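Local coordinates for protein lectin-related NK cell receptor LY49L1 (Mus musculus, PDB 3G8K) that probably recognises MHC class I molecules as a Ly49 natural killer cell receptor, the part present here being its C-type lectin-like domain, at residues S68-N71 / W76-I79; G99-L102 / R107-N110. The protein carries 1 engineered substitution. All blocks are in the same frame, centred on the assembly; numbering follows the deposited sequence.

Overall arrangement
Interactions 1 and 2 are two beta hairpins of one C-type lectin-like domain. They share a sheet, in which strand 62-70 pairs with both 75-78 and 100-104. Their centres are about 11 Å apart. Interaction 1 closes in the chain before interaction 2 opens. The backbone joins them directly: Tyr69 N probably donates a hydrogen bond to Gly99 O, 2.8 Å away. The Trp76 indole then bridges the two hairpins. Its CZ3 packs 3.3 Å from Gly99 O, and its CH2 lies 3.6 Å from Asn110 CB. Both contacts belong to the framework of the fold, and no binding site is assigned to them.

Interaction 1: S68-N71 / W76-I79; sequences SYDN and WAWI
Tyr69 and Trp76 face each other as an antiparallel non-hydrogen-bonded pair, and their side chains share one face of the sheet. The aromatic contact is edge-to-face. The edge of the Tyr69 ring is turned toward the face of the Trp76 five-membered ring, with the planes at 68°. Tyr69 CD1 is the atom that touches, 3.7 Å from Trp76 NE1. Tyr69 CB adds a CH-pi contact, 3.9 Å from the centroid of the Trp76 six-membered ring and almost straight above it. Trp76 has CG anti to its carbonyl carbon (chi1 -73°), which lays the indole against the Tyr69 backbone, with Tyr69 N over one of its faces, 3.5 Å from Trp76 CE3.

The backbone bonds belong to the next pair, Ser68 and Ala77. Ala77 N donates to Ser68 O at 2.8 Å, and Ser68 N returns a longer bond to Ala77 O at 3.2 Å. Over 68-70 and 76-78 the two strand directions make 116°, so the pairing is strongly twisted. Ala77 O has a second donor, a water 2.7 Å away. The same water is hydrogen-bonded to Ser68 OG at 2.9 Å. It thus ties side chain to backbone across the pair.

Apolar contact on this other face is slight. Asp70 CB meets Ala77 CB at 4.1 Å, while the Asp70 carboxylate turns to the hairpin loop, where OD1 accepts from Lys73 N.

Strand 62-70 carries the WIGL signature of C-type lectin domains, which ends at Leu67. Trp76 packs on that leucine, and Tyr69 reaches Ile95 in a loop. Ser68 and Ile79 touch Trp28 of helix 28-37, which flanks this end of the hairpin.

Interaction 2: G99-L102 / R107-N110; sequences GCML and RLDN
Met101 sits opposite Asn110 in a non-hydrogen-bonded antiparallel pair, with both side chains on one face of the sheet. Leu102 and Asp109 form the hydrogen-bonded pair next to it. Leu102 N donates to Asp109 O at 3.0 Å, and Asp109 N donates to Leu102 O at 3.1 Å. Asp109 O also meets Met101 SD, at 3.0 Å. The sulfur lies over the face of the Asp109 carbonyl. Seen from Met101 SD, Asp109 O is roughly opposite Met101 CE, the angle CE-SD-O being 160°. This is consistent with an attractive sulfur-oxygen contact. Met101 CG is anti to its backbone N (chi1 -155°), and bends at chi2 and chi3 fold the sulfur back over that carbonyl. Met101 CG also packs against Leu108 CG at 4.0 Å, the two side chains crossing at about a right angle. At the other end, Asn110 CA makes a C-H...O contact with Cys100 O, 3.3 Å away.

In the C-type lectin-like fold this hairpin adds to the edge of strand 62-70, where Met101 makes backbone bonds with Ile65 and Leu67. The disulfide Cys100-Cys113 ties its first strand to the chain beyond the second.

Further out, Asp109 OD2 takes a weak bond from Asn110 N, and OD1 has a long, purely electrostatic pairing with Arg107 NH1. Asn110 ND2 donates to Gly98 O, while Tyr93 touches both Met101 and Leu108.

Interaction 1: S68-N71 / W76-I79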
ATOM      1  N   SER A  68       7.988 -20.669  10.093  1.00 21.93           N
ATOM      2  CA  SER A  68       9.259 -21.245  10.518  1.00 22.96           C
ATOM      3  C   SER A  68       9.133 -22.719  10.515  1.00 23.14           C
ATOM      4  O   SER A  68       8.047 -23.210  10.567  1.00 23.85           O
ATOM      5  CB  SER A  68       9.818 -20.664  11.814  1.00 23.09           C
ATOM      6  OG  SER A  68       9.241 -21.078  13.024  1.00 24.04           O
ATOM      7  N   TYR A  69      10.233 -23.419  10.354  1.00 23.30           N
ATOM      8  CA  TYR A  69      10.237 -24.861  10.445  1.00 24.43           C
ATOM      9  C   TYR A  69      10.230 -25.373  11.890  1.00 26.13           C
ATOM     10  O   TYR A  69      10.931 -24.868  12.765  1.00 24.62           O
ATOM     11  CB  TYR A  69      11.375 -25.438   9.631  1.00 24.05           C
ATOM     12  CG  TYR A  69      11.362 -26.925   9.600  1.00 26.71           C
ATOM     13  CD1 TYR A  69      10.598 -27.604   8.665  1.00 26.03           C
ATOM     14  CD2 TYR A  69      12.126 -27.654  10.521  1.00 28.72           C
ATOM     15  CE1 TYR A  69      10.547 -28.926   8.671  1.00 30.38           C
ATOM     16  CE2 TYR A  69      12.119 -28.985  10.540  1.00 24.65           C
ATOM     17  CZ  TYR A  69      11.326 -29.641   9.596  1.00 29.28           C
ATOM     18  OH  TYR A  69      11.298 -31.005   9.552  1.00 26.46           O
ATOM     19  N   ASP A  70       9.344 -26.349  12.106  1.00 27.22           N
ATOM     20  CA  ASP A  70       8.963 -26.895  13.418  1.00 31.47           C
ATOM     21  C   ASP A  70       9.358 -28.363  13.427  1.00 32.38           C
ATOM     22  O   ASP A  70       8.693 -29.195  12.751  1.00 30.57           O
ATOM     23  CB  ASP A  70       7.414 -26.764  13.559  1.00 32.31           C
ATOM     24  CG  ASP A  70       6.899 -27.145  14.916  1.00 34.87           C
ATOM     25  OD1 ASP A  70       7.120 -28.302  15.357  1.00 42.86           O
ATOM     26  OD2 ASP A  70       6.205 -26.307  15.521  1.00 31.68           O
ATOM     27  N   ASN A  71      10.441 -28.691  14.142  1.00 34.21           N
ATOM     28  CA  ASN A  71      10.926 -30.122  14.179  1.00 36.82           C
ATOM     29  C   ASN A  71      10.127 -31.140  15.010  1.00 38.27           C
ATOM     30  O   ASN A  71      10.260 -32.362  14.806  1.00 38.33           O
ATOM     31  CB  ASN A  71      12.436 -30.246  14.438  1.00 36.63           C
ATOM     32  CG  ASN A  71      12.845 -29.796  15.833  1.00 35.05           C
ATOM     33  OD1 ASN A  71      12.019 -29.462  16.658  1.00 36.37           O
ATOM     34  ND2 ASN A  71      14.133 -29.784  16.082  1.00 36.28           N
ATOM     35  N   TRP A  76       6.856 -26.939   8.185  1.00 32.73           N
ATOM     36  CA  TRP A  76       6.786 -25.503   8.287  1.00 30.85           C
ATOM     37  C   TRP A  76       5.495 -25.164   8.973  1.00 30.56           C
ATOM     38  O   TRP A  76       4.456 -25.755   8.660  1.00 31.23           O
ATOM     39  CB  TRP A  76       6.863 -24.859   6.886  1.00 30.22           C
ATOM     40  CG  TRP A  76       8.246 -24.970   6.355  1.00 28.56           C
ATOM     41  CD1 TRP A  76       8.763 -26.027   5.708  1.00 27.29           C
ATOM     42  CD2 TRP A  76       9.310 -24.019   6.501  1.00 25.48           C
ATOM     43  NE1 TRP A  76      10.084 -25.826   5.432  1.00 29.32           N
ATOM     44  CE2 TRP A  76      10.456 -24.599   5.921  1.00 26.30           C
ATOM     45  CE3 TRP A  76       9.403 -22.737   7.062  1.00 21.31           C
ATOM     46  CZ2 TRP A  76      11.658 -23.931   5.829  1.00 26.31           C
ATOM     47  CZ3 TRP A  76      10.598 -22.083   6.984  1.00 24.82           C
ATOM     48  CH2 TRP A  76      11.705 -22.679   6.366  1.00 26.71           C
ATOM     49  N   ALA A  77       5.548 -24.244   9.929  1.00 28.18           N
ATOM     50  CA  ALA A  77       4.360 -23.898  10.678  1.00 27.82           C
ATOM     51  C   ALA A  77       4.184 -22.402  10.905  1.00 27.22           C
ATOM     52  O   ALA A  77       5.167 -21.699  11.196  1.00 25.38           O
ATOM     53  CB  ALA A  77       4.285 -24.671  11.989  1.00 27.93           C
ATOM     54  N   TRP A  78       2.952 -21.901  10.708  1.00 25.76           N
ATOM     55  CA  TRP A  78       2.647 -20.467  10.990  1.00 26.50           C
ATOM     56  C   TRP A  78       2.749 -20.265  12.517  1.00 28.58           C
ATOM     57  O   TRP A  78       2.421 -21.157  13.283  1.00 29.55           O
ATOM     58  CB  TRP A  78       1.267 -20.062  10.389  1.00 22.88           C
ATOM     59  CG  TRP A  78       1.243 -20.164   8.804  1.00 20.04           C
ATOM     60  CD1 TRP A  78       0.666 -21.172   8.034  1.00 15.76           C
ATOM     61  CD2 TRP A  78       1.826 -19.233   7.881  1.00 14.51           C
ATOM     62  NE1 TRP A  78       0.912 -20.940   6.690  1.00 18.66           N
ATOM     63  CE2 TRP A  78       1.601 -19.723   6.580  1.00 18.18           C
ATOM     64  CE3 TRP A  78       2.567 -18.013   8.055  1.00 15.38           C
ATOM     65  CZ2 TRP A  78       2.053 -19.044   5.430  1.00 15.20           C
ATOM     66  CZ3 TRP A  78       3.008 -17.357   6.888  1.00 15.79           C
ATOM     67  CH2 TRP A  78       2.756 -17.861   5.618  1.00 18.62           C
ATOM     68  N   ILE A  79       3.272 -19.143  12.983  1.00 32.43           N
ATOM     69  CA  ILE A  79       3.372 -18.935  14.441  1.00 33.72           C
ATOM     70  C   ILE A  79       2.041 -19.079  15.211  1.00 35.92           C
ATOM     71  O   ILE A  79       0.934 -18.828  14.672  1.00 37.59           O
ATOM     72  CB  ILE A  79       4.142 -17.620  14.847  1.00 34.14           C
ATOM     73  CG1 ILE A  79       3.507 -16.374  14.250  1.00 33.53           C
ATOM     74  CG2 ILE A  79       5.618 -17.740  14.488  1.00 36.48           C
ATOM     75  CD1 ILE A  79       4.145 -15.097  14.743  1.00 31.94           C
TER
HETATM   76  O   HOH W   1       6.368 -20.871  13.423  1.00 32.61           O

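Interaction 2: G99-L102 / R107-N110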
ATOM      1  N   GLY A  99      15.766 -21.896   8.331  1.00 24.57           N
ATOM      2  CA  GLY A  99      14.513 -22.435   8.908  1.00 23.13           C
ATOM      3  C   GLY A  99      13.380 -21.455   9.090  1.00 23.14           C
ATOM      4  O   GLY A  99      12.386 -21.823   9.693  1.00 23.14           O
ATOM      5  N   CYS A 100      13.515 -20.218   8.565  1.00 24.63           N
ATOM      6  CA  CYS A 100      12.474 -19.160   8.710  1.00 24.01           C
ATOM      7  C   CYS A 100      12.096 -18.644   7.326  1.00 23.26           C
ATOM      8  O   CYS A 100      12.972 -18.570   6.444  1.00 22.65           O
ATOM      9  CB  CYS A 100      13.033 -18.007   9.579  1.00 25.36           C
ATOM     10  SG  CYS A 100      13.331 -18.386  11.388  1.00 28.05           S
ATOM     11  N   MET A 101      10.831 -18.229   7.115  1.00 23.15           N
ATOM     12  CA  MET A 101      10.402 -17.784   5.791  1.00 21.22           C
ATOM     13  C   MET A 101      10.408 -16.212   5.637  1.00 23.12           C
ATOM     14  O   MET A 101      10.111 -15.480   6.570  1.00 20.15           O
ATOM     15  CB  MET A 101       9.089 -18.525   5.404  1.00 25.72           C
ATOM     16  CG  MET A 101       8.746 -18.693   3.911  1.00 18.99           C
ATOM     17  SD  MET A 101       9.786 -19.853   3.138  1.00 23.97           S
ATOM     18  CE  MET A 101       8.982 -21.398   3.568  1.00 19.31           C
ATOM     19  N   LEU A 102      10.844 -15.738   4.485  1.00 20.38           N
ATOM     20  CA  LEU A 102      10.648 -14.395   4.021  1.00 23.02           C
ATOM     21  C   LEU A 102       9.708 -14.394   2.833  1.00 21.48           C
ATOM     22  O   LEU A 102       9.682 -15.353   2.078  1.00 19.82           O
ATOM     23  CB  LEU A 102      11.905 -13.806   3.383  1.00 22.53           C
ATOM     24  CG  LEU A 102      13.208 -13.814   4.079  1.00 25.43           C
ATOM     25  CD1 LEU A 102      14.194 -13.953   2.937  1.00 24.78           C
ATOM     26  CD2 LEU A 102      13.263 -12.386   4.677  1.00 29.16           C
ATOM     27  N   ARG A 107       8.770 -14.453  -4.560  1.00 33.30           N
ATOM     28  CA  ARG A 107       8.506 -15.766  -3.989  1.00 33.51           C
ATOM     29  C   ARG A 107       8.672 -15.749  -2.483  1.00 31.85           C
ATOM     30  O   ARG A 107       9.197 -14.805  -1.930  1.00 32.79           O
ATOM     31  CB  ARG A 107       9.426 -16.861  -4.600  1.00 33.55           C
ATOM     32  CG  ARG A 107      10.953 -16.626  -4.488  1.00 36.89           C
ATOM     33  CD  ARG A 107      11.754 -17.454  -5.570  1.00 38.20           C
ATOM     34  NE  ARG A 107      13.168 -17.590  -5.264  1.00 48.18           N
ATOM     35  CZ  ARG A 107      14.041 -16.577  -5.085  1.00 52.30           C
ATOM     36  NH1 ARG A 107      15.314 -16.849  -4.814  1.00 53.11           N
ATOM     37  NH2 ARG A 107      13.673 -15.300  -5.165  1.00 52.14           N
ATOM     38  N   LEU A 108       8.186 -16.818  -1.851  1.00 30.57           N
ATOM     39  CA  LEU A 108       8.534 -17.213  -0.510  1.00 27.69           C
ATOM     40  C   LEU A 108       9.910 -17.900  -0.621  1.00 28.18           C
ATOM     41  O   LEU A 108      10.135 -18.702  -1.534  1.00 28.25           O
ATOM     42  CB  LEU A 108       7.454 -18.162   0.002  1.00 26.64           C
ATOM     43  CG  LEU A 108       6.361 -17.616   0.948  1.00 27.14           C
ATOM     44  CD1 LEU A 108       5.911 -16.135   0.711  1.00 17.17           C
ATOM     45  CD2 LEU A 108       5.138 -18.559   1.152  1.00 26.44           C
ATOM     46  N   ASP A 109      10.830 -17.579   0.294  1.00 26.70           N
ATOM     47  CA  ASP A 109      12.095 -18.277   0.367  1.00 26.26           C
ATOM     48  C   ASP A 109      12.455 -18.531   1.815  1.00 25.99           C
ATOM     49  O   ASP A 109      11.996 -17.821   2.696  1.00 25.83           O
ATOM     50  CB  ASP A 109      13.161 -17.449  -0.351  1.00 27.18           C
ATOM     51  CG  ASP A 109      14.333 -18.305  -0.821  1.00 27.31           C
ATOM     52  OD1 ASP A 109      15.304 -17.692  -1.278  1.00 25.11           O
ATOM     53  OD2 ASP A 109      14.247 -19.582  -0.734  1.00 25.09           O
ATOM     54  N   ASN A 110      13.205 -19.588   2.104  1.00 25.17           N
ATOM     55  CA  ASN A 110      13.634 -19.808   3.444  1.00 25.11           C
ATOM     56  C   ASN A 110      15.016 -19.198   3.618  1.00 25.58           C
ATOM     57  O   ASN A 110      15.760 -19.058   2.647  1.00 25.86           O
ATOM     58  CB  ASN A 110      13.695 -21.279   3.767  1.00 25.49           C
ATOM     59  CG  ASN A 110      14.691 -22.045   2.893  1.00 26.55           C
ATOM     60  OD1 ASN A 110      14.789 -21.872   1.671  1.00 25.03           O
ATOM     61  ND2 ASN A 110      15.402 -22.916   3.530  1.00 25.52           N
TER